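Local coordinates for protein AlkZ (Streptomyces sahachiroi, PDB 5UUJ) that belongs to the AlkZ-like family of DNA glycosylases, a group placed among the helix-turn-helix proteins, at residues A48-A53 with A362-V367; K356-V361 with L370-V375. All coordinates share one frame; numbering follows the deposited sequence.

Contact 1. Residues A48-A53 with A362-V367; sequences AELNVA and ARASGV
Ala364 meets two side chains of helix 45-53 with a single methyl group. Its CB lies 3.7 Å from Leu50 CD1 and 3.8 Å from Ala53 CB, so that both neighbours, three residues apart on their helix, close on the same atom. The CB atoms of Ala53 and Ala364 point at each other's segments, and with so little side chain between them the backbones come near: their CA atoms are 5.4 Å apart. Leu50 reaches the contact differently. Its CB does not point straight across, but with CG anti to the backbone N (chi1 -179°) the chain swings outward and only the CD1 branch arrives at Ala364. The same methyl approaches Ser365 OG at 4.2 Å, an apolar flank for a hydroxyl that is hydrogen-bonded to Val361 O one turn back. Arg61 hydrogen-bonds to Ala364 O and forms a salt bridge with Glu49, so it bridges the two segments. Just beyond the contact the helix is closed off by Gly366, whose phi of 79° leaves the helical range, and Val367 N returns to Ala362 O at 3.0 Å. This is a helix-helix contact in which Leu50 and Ala53 of helix 45-53 close on the methyl of Ala364, at the C-terminal end of helix 351-365, itself finished by a Schellman motif.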
ATOM      1  N   ALA A  48      -0.714   3.133   9.699  1.00 15.88           N
ATOM      2  CA  ALA A  48      -1.744   2.418   8.953  1.00 19.07           C
ATOM      3  C   ALA A  48      -3.120   2.657   9.568  1.00 16.18           C
ATOM      4  O   ALA A  48      -4.110   2.830   8.853  1.00 16.34           O
ATOM      5  CB  ALA A  48      -1.436   0.933   8.910  1.00 22.24           C
ATOM      6  N   GLU A  49      -3.175   2.659  10.897  1.00 15.77           N
ATOM      7  CA  GLU A  49      -4.410   2.939  11.619  1.00 17.55           C
ATOM      8  C   GLU A  49      -4.941   4.324  11.276  1.00 16.10           C
ATOM      9  O   GLU A  49      -6.135   4.502  11.032  1.00 15.46           O
ATOM     10  CB  GLU A  49      -4.185   2.841  13.128  1.00 16.33           C
ATOM     11  CG  GLU A  49      -3.829   1.456  13.630  1.00 16.83           C
ATOM     12  CD  GLU A  49      -3.510   1.455  15.109  1.00 21.25           C
ATOM     13  OE1 GLU A  49      -4.093   0.633  15.846  1.00 23.85           O
ATOM     14  OE2 GLU A  49      -2.677   2.282  15.538  1.00 25.80           O
ATOM     15  N   LEU A  50      -4.040   5.302  11.264  1.00 19.01           N
ATOM     16  CA  LEU A  50      -4.409   6.692  11.030  1.00 21.55           C
ATOM     17  C   LEU A  50      -4.989   6.892   9.635  1.00 19.51           C
ATOM     18  O   LEU A  50      -5.992   7.579   9.468  1.00 25.00           O
ATOM     19  CB  LEU A  50      -3.194   7.603  11.227  1.00 16.48           C
ATOM     20  CG  LEU A  50      -3.423   9.103  11.043  1.00 17.65           C
ATOM     21  CD1 LEU A  50      -4.366   9.642  12.112  1.00 16.16           C
ATOM     22  CD2 LEU A  50      -2.100   9.851  11.062  1.00 17.21           C
ATOM     23  N   ASN A  51      -4.362   6.280   8.636  1.00 17.75           N
ATOM     24  CA  ASN A  51      -4.766   6.489   7.250  1.00 20.16           C
ATOM     25  C   ASN A  51      -6.136   5.893   6.935  1.00 20.86           C
ATOM     26  O   ASN A  51      -6.842   6.377   6.048  1.00 20.54           O
ATOM     27  CB  ASN A  51      -3.711   5.919   6.308  1.00 22.68           C
ATOM     28  CG  ASN A  51      -2.408   6.704   6.355  1.00 35.23           C
ATOM     29  OD1 ASN A  51      -2.392   7.883   6.728  1.00 30.34           O
ATOM     30  ND2 ASN A  51      -1.311   6.058   5.974  1.00 32.42           N
ATOM     31  N   VAL A  52      -6.513   4.849   7.662  1.00 14.98           N
ATOM     32  CA  VAL A  52      -7.867   4.321   7.566  1.00 14.99           C
ATOM     33  C   VAL A  52      -8.831   5.254   8.300  1.00 15.01           C
ATOM     34  O   VAL A  52      -9.888   5.608   7.773  1.00 15.03           O
ATOM     35  CB  VAL A  52      -7.961   2.891   8.144  1.00 15.14           C
ATOM     36  CG1 VAL A  52      -9.405   2.409   8.186  1.00 15.33           C
ATOM     37  CG2 VAL A  52      -7.114   1.939   7.314  1.00 15.12           C
ATOM     38  N   ALA A  53      -8.453   5.663   9.508  1.00 15.09           N
ATOM     39  CA  ALA A  53      -9.327   6.473  10.356  1.00 15.15           C
ATOM     40  C   ALA A  53      -9.630   7.831   9.732  1.00 15.03           C
ATOM     41  O   ALA A  53     -10.742   8.345   9.865  1.00 15.02           O
ATOM     42  CB  ALA A  53      -8.706   6.658  11.730  1.00 15.37           C
ATOM     43  N   ALA A 362      -7.311  14.946  15.144  1.00 17.83           N
ATOM     44  CA  ALA A 362      -7.349  14.749  16.587  1.00 22.39           C
ATOM     45  C   ALA A 362      -8.223  13.549  16.937  1.00 20.42           C
ATOM     46  O   ALA A 362      -7.833  12.695  17.735  1.00 24.39           O
ATOM     47  CB  ALA A 362      -7.861  16.000  17.285  1.00 22.96           C
ATOM     48  N   ARG A 363      -9.403  13.488  16.331  1.00 19.55           N
ATOM     49  CA  ARG A 363     -10.334  12.393  16.570  1.00 24.02           C
ATOM     50  C   ARG A 363      -9.741  11.073  16.080  1.00 24.02           C
ATOM     51  O   ARG A 363      -9.896  10.033  16.722  1.00 20.16           O
ATOM     52  CB  ARG A 363     -11.669  12.671  15.879  1.00 21.87           C
ATOM     53  CG  ARG A 363     -12.785  11.684  16.206  1.00 29.95           C
ATOM     54  CD  ARG A 363     -13.292  11.824  17.642  1.00 25.82           C
ATOM     55  NE  ARG A 363     -12.441  11.133  18.608  1.00 34.19           N
ATOM     56  CZ  ARG A 363     -12.501   9.829  18.873  1.00 36.78           C
ATOM     57  NH1 ARG A 363     -13.372   9.052  18.241  1.00 34.93           N
ATOM     58  NH2 ARG A 363     -11.683   9.296  19.772  1.00 39.08           N
ATOM     59  N   ALA A 364      -9.050  11.128  14.944  1.00 18.04           N
ATOM     60  CA  ALA A 364      -8.406   9.946  14.378  1.00 20.53           C
ATOM     61  C   ALA A 364      -7.208   9.500  15.215  1.00 17.19           C
ATOM     62  O   ALA A 364      -6.744   8.371  15.075  1.00 17.28           O
ATOM     63  CB  ALA A 364      -7.971  10.215  12.947  1.00 16.69           C
ATOM     64  N   SER A 365      -6.715  10.389  16.077  1.00 19.82           N
ATOM     65  CA  SER A 365      -5.574  10.089  16.941  1.00 23.26           C
ATOM     66  C   SER A 365      -6.017   9.699  18.352  1.00 29.67           C
ATOM     67  O   SER A 365      -5.204   9.266  19.169  1.00 28.43           O
ATOM     68  CB  SER A 365      -4.628  11.291  17.020  1.00 17.59           C
ATOM     69  OG  SER A 365      -4.256  11.735  15.729  1.00 19.72           O
ATOM     70  N   GLY A 366      -7.303   9.866  18.638  1.00 22.28           N
ATOM     71  CA  GLY A 366      -7.843   9.514  19.939  1.00 26.67           C
ATOM     72  C   GLY A 366      -7.565  10.555  21.008  1.00 30.31           C
ATOM     73  O   GLY A 366      -7.487  10.229  22.193  1.00 35.30           O
ATOM     74  N   VAL A 367      -7.416  11.808  20.590  1.00 29.18           N
ATOM     75  CA  VAL A 367      -7.241  12.915  21.522  1.00 29.83           C
ATOM     76  C   VAL A 367      -8.331  13.955  21.298  1.00 26.97           C
ATOM     77  O   VAL A 367      -8.951  14.001  20.234  1.00 27.99           O
ATOM     78  CB  VAL A 367      -5.850  13.571  21.380  1.00 31.15           C
ATOM     79  CG1 VAL A 367      -4.762  12.555  21.679  1.00 25.41           C
ATOM     80  CG2 VAL A 367      -5.662  14.164  19.988  1.00 24.75           C
TER

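Contact 2. Residues K356-V361 with L370-V375; sequences KEAAHV and LPVRIV
Leu370 lies against helix 351-365 beside Ala358 and Val361, and it is the part of segment 370-375 with the greatest buried area in the contact. Its CD1 branch stands 3.8 Å from Val361 CG1, the two side chains crossing at about a right angle. The same methyl lies 4.0 Å from Ala358 O, so one branch end meets both that carbonyl oxygen and the valine three residues further along the helix. On its backbone side Leu370 contributes as well: its O lies 3.7 Å from Ala358 CB, and the CA atoms of this pair, 6.0 Å apart, mark the nearest backbone approach. At Pro371 the CB points away from the helical segment, and at Val372 it points back in. Of the two Val372 branches it is CG2, placed opposite the carbonyl carbon, that meets the helix, at 3.6 Å from Ala358 CB, while CG1 has no partner in 356-361. The alanine methyl therefore faces both Val372 CG2 and Leu370 O, which come from the same side. Val354 and Glu355 of the same helix also touch Val372, Leu338 touches Ala358, and Leu54 and Leu283 touch Val361. From Arg373 onward the strand runs clear of the helical segment; backbone hydrogen bonds pair Pro371 and Arg373 with Leu338, and Arg373 and Val375 with Val340, and Arg373 adds a salt bridge to Glu337. Strand 337-342, helix 351-365 and strand 372-374 thus form a beta-alpha-beta crossover: the two parallel strands are adjacent, the second lies at the edge of the mixed sheet, and the helix packs apolar residues against it.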
ATOM      1  N   LYS A 356      -9.914  22.885  11.105  1.00 30.20           N
ATOM      2  CA  LYS A 356     -10.974  21.898  10.952  1.00 29.72           C
ATOM      3  C   LYS A 356     -10.376  20.523  10.661  1.00 30.51           C
ATOM      4  O   LYS A 356     -10.834  19.510  11.187  1.00 27.55           O
ATOM      5  CB  LYS A 356     -11.940  22.311   9.841  1.00 35.94           C
ATOM      6  CG  LYS A 356     -13.154  21.403   9.694  1.00 41.09           C
ATOM      7  CD  LYS A 356     -13.862  21.189  11.028  1.00 45.66           C
ATOM      8  CE  LYS A 356     -15.233  20.554  10.847  1.00 45.24           C
ATOM      9  NZ  LYS A 356     -16.193  21.474  10.180  1.00 49.08           N
ATOM     10  N   GLU A 357      -9.345  20.495   9.825  1.00 21.83           N
ATOM     11  CA  GLU A 357      -8.637  19.254   9.545  1.00 24.76           C
ATOM     12  C   GLU A 357      -7.938  18.738  10.801  1.00 18.87           C
ATOM     13  O   GLU A 357      -7.915  17.536  11.052  1.00 18.08           O
ATOM     14  CB  GLU A 357      -7.626  19.449   8.415  1.00 22.80           C
ATOM     15  CG  GLU A 357      -8.224  19.318   7.024  1.00 23.82           C
ATOM     16  CD  GLU A 357      -8.740  17.918   6.746  1.00 27.56           C
ATOM     17  OE1 GLU A 357      -7.919  17.015   6.470  1.00 23.79           O
ATOM     18  OE2 GLU A 357      -9.970  17.719   6.813  1.00 25.80           O
ATOM     19  N   ALA A 358      -7.378  19.649  11.591  1.00 19.00           N
ATOM     20  CA  ALA A 358      -6.702  19.264  12.828  1.00 18.36           C
ATOM     21  C   ALA A 358      -7.666  18.551  13.777  1.00 18.76           C
ATOM     22  O   ALA A 358      -7.283  17.606  14.461  1.00 18.17           O
ATOM     23  CB  ALA A 358      -6.094  20.488  13.510  1.00 19.11           C
ATOM     24  N   ALA A 359      -8.915  19.005  13.805  1.00 20.20           N
ATOM     25  CA  ALA A 359      -9.932  18.394  14.656  1.00 21.28           C
ATOM     26  C   ALA A 359     -10.264  16.986  14.177  1.00 23.30           C
ATOM     27  O   ALA A 359     -10.549  16.095  14.979  1.00 20.85           O
ATOM     28  CB  ALA A 359     -11.180  19.249  14.678  1.00 23.67           C
ATOM     29  N   HIS A 360     -10.232  16.797  12.861  1.00 20.06           N
ATOM     30  CA  HIS A 360     -10.457  15.490  12.259  1.00 19.64           C
ATOM     31  C   HIS A 360      -9.289  14.558  12.589  1.00 18.01           C
ATOM     32  O   HIS A 360      -9.490  13.391  12.930  1.00 17.97           O
ATOM     33  CB  HIS A 360     -10.632  15.632  10.746  1.00 20.01           C
ATOM     34  CG  HIS A 360     -11.077  14.375  10.063  1.00 20.30           C
ATOM     35  ND1 HIS A 360     -12.322  13.825  10.255  1.00 21.93           N
ATOM     36  CD2 HIS A 360     -10.439  13.575   9.173  1.00 19.61           C
ATOM     37  CE1 HIS A 360     -12.437  12.732   9.517  1.00 22.09           C
ATOM     38  NE2 HIS A 360     -11.310  12.561   8.854  1.00 20.69           N
ATOM     39  N   VAL A 361      -8.072  15.086  12.498  1.00 17.10           N
ATOM     40  CA  VAL A 361      -6.872  14.329  12.834  1.00 16.20           C
ATOM     41  C   VAL A 361      -6.844  14.006  14.326  1.00 16.52           C
ATOM     42  O   VAL A 361      -6.406  12.929  14.726  1.00 16.36           O
ATOM     43  CB  VAL A 361      -5.592  15.103  12.442  1.00 15.89           C
ATOM     44  CG1 VAL A 361      -4.338  14.418  12.987  1.00 15.70           C
ATOM     45  CG2 VAL A 361      -5.497  15.233  10.930  1.00 15.98           C
ATOM     46  N   LEU A 370      -6.122  19.223  19.005  1.00 22.24           N
ATOM     47  CA  LEU A 370      -4.785  19.449  18.478  1.00 22.76           C
ATOM     48  C   LEU A 370      -4.647  20.905  18.050  1.00 21.96           C
ATOM     49  O   LEU A 370      -5.007  21.256  16.927  1.00 21.31           O
ATOM     50  CB  LEU A 370      -4.495  18.518  17.296  1.00 19.52           C
ATOM     51  CG  LEU A 370      -4.213  17.040  17.589  1.00 19.56           C
ATOM     52  CD1 LEU A 370      -4.004  16.286  16.284  1.00 18.84           C
ATOM     53  CD2 LEU A 370      -3.002  16.854  18.500  1.00 20.01           C
ATOM     54  N   PRO A 371      -4.144  21.765  18.951  1.00 23.63           N
ATOM     55  CA  PRO A 371      -3.865  23.150  18.560  1.00 24.48           C
ATOM     56  C   PRO A 371      -2.940  23.205  17.349  1.00 23.30           C
ATOM     57  O   PRO A 371      -2.064  22.350  17.213  1.00 22.54           O
ATOM     58  CB  PRO A 371      -3.193  23.742  19.803  1.00 26.62           C
ATOM     59  CG  PRO A 371      -3.679  22.904  20.935  1.00 27.37           C
ATOM     60  CD  PRO A 371      -3.853  21.523  20.376  1.00 25.25           C
ATOM     61  N   VAL A 372      -3.149  24.192  16.483  1.00 23.68           N
ATOM     62  CA  VAL A 372      -2.386  24.315  15.246  1.00 25.94           C
ATOM     63  C   VAL A 372      -1.311  25.393  15.349  1.00 26.13           C
ATOM     64  O   VAL A 372      -1.540  26.469  15.904  1.00 28.32           O
ATOM     65  CB  VAL A 372      -3.308  24.651  14.050  1.00 24.15           C
ATOM     66  CG1 VAL A 372      -2.492  24.876  12.774  1.00 25.63           C
ATOM     67  CG2 VAL A 372      -4.322  23.547  13.838  1.00 23.05           C
ATOM     68  N   ARG A 373      -0.139  25.082  14.808  1.00 26.65           N
ATOM     69  CA  ARG A 373       0.911  26.068  14.590  1.00 31.73           C
ATOM     70  C   ARG A 373       1.402  25.936  13.156  1.00 31.91           C
ATOM     71  O   ARG A 373       1.784  24.848  12.727  1.00 31.46           O
ATOM     72  CB  ARG A 373       2.072  25.884  15.577  1.00 29.26           C
ATOM     73  CG  ARG A 373       1.710  26.204  17.021  1.00 31.76           C
ATOM     74  CD  ARG A 373       2.939  26.399  17.899  1.00 37.77           C
ATOM     75  NE  ARG A 373       3.684  25.157  18.117  1.00 34.44           N
ATOM     76  CZ  ARG A 373       4.848  24.848  17.545  1.00 36.15           C
ATOM     77  NH1 ARG A 373       5.441  25.684  16.699  1.00 36.52           N
ATOM     78  NH2 ARG A 373       5.432  23.690  17.828  1.00 36.69           N
ATOM     79  N   ILE A 374       1.366  27.041  12.416  1.00 36.16           N
ATOM     80  CA  ILE A 374       1.859  27.068  11.044  1.00 39.53           C
ATOM     81  C   ILE A 374       3.207  27.786  11.014  1.00 40.08           C
ATOM     82  O   ILE A 374       3.297  28.975  11.313  1.00 42.34           O
ATOM     83  CB  ILE A 374       0.856  27.752  10.096  1.00 37.46           C
ATOM     84  CG1 ILE A 374      -0.477  26.994  10.130  1.00 37.96           C
ATOM     85  CG2 ILE A 374       1.409  27.794   8.672  1.00 37.10           C
ATOM     86  CD1 ILE A 374      -1.606  27.655   9.354  1.00 37.10           C
ATOM     87  N   VAL A 375       4.246  27.040  10.646  1.00 49.64           N
ATOM     88  CA  VAL A 375       5.629  27.495  10.759  1.00 52.77           C
ATOM     89  C   VAL A 375       6.200  27.937   9.414  1.00 58.91           C
ATOM     90  O   VAL A 375       6.717  29.046   9.280  1.00 60.17           O
ATOM     91  CB  VAL A 375       6.516  26.379  11.347  1.00 51.40           C
ATOM     92  CG1 VAL A 375       7.975  26.814  11.420  1.00 58.08           C
ATOM     93  CG2 VAL A 375       6.009  25.979  12.725  1.00 51.39           C
ATOM     94  OXT VAL A 375       6.167  27.199   8.431  1.00 63.35           O
TER

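The two contacts use successive portions of helix 351-365, and their segments alternate along the chain. Contact 2 ties the helix to the last strand of the protein, whereas contact 1 sets its C-terminal end against helix 45-53, about three hundred residues earlier in the sequence. Their centres are about 13 Å apart, and they touch directly where Ala362 CA packs at 3.7 Å from Leu370 CD1. Contact 1 is nearer the middle of the chain (centre to centre about 17 Å against about 26 Å), yet contact 2 is the more fully buried. Both are structural packing: contact 2 holds the C-terminal beta-alpha-beta unit together internally, and contact 1 joins it to helix 45-53.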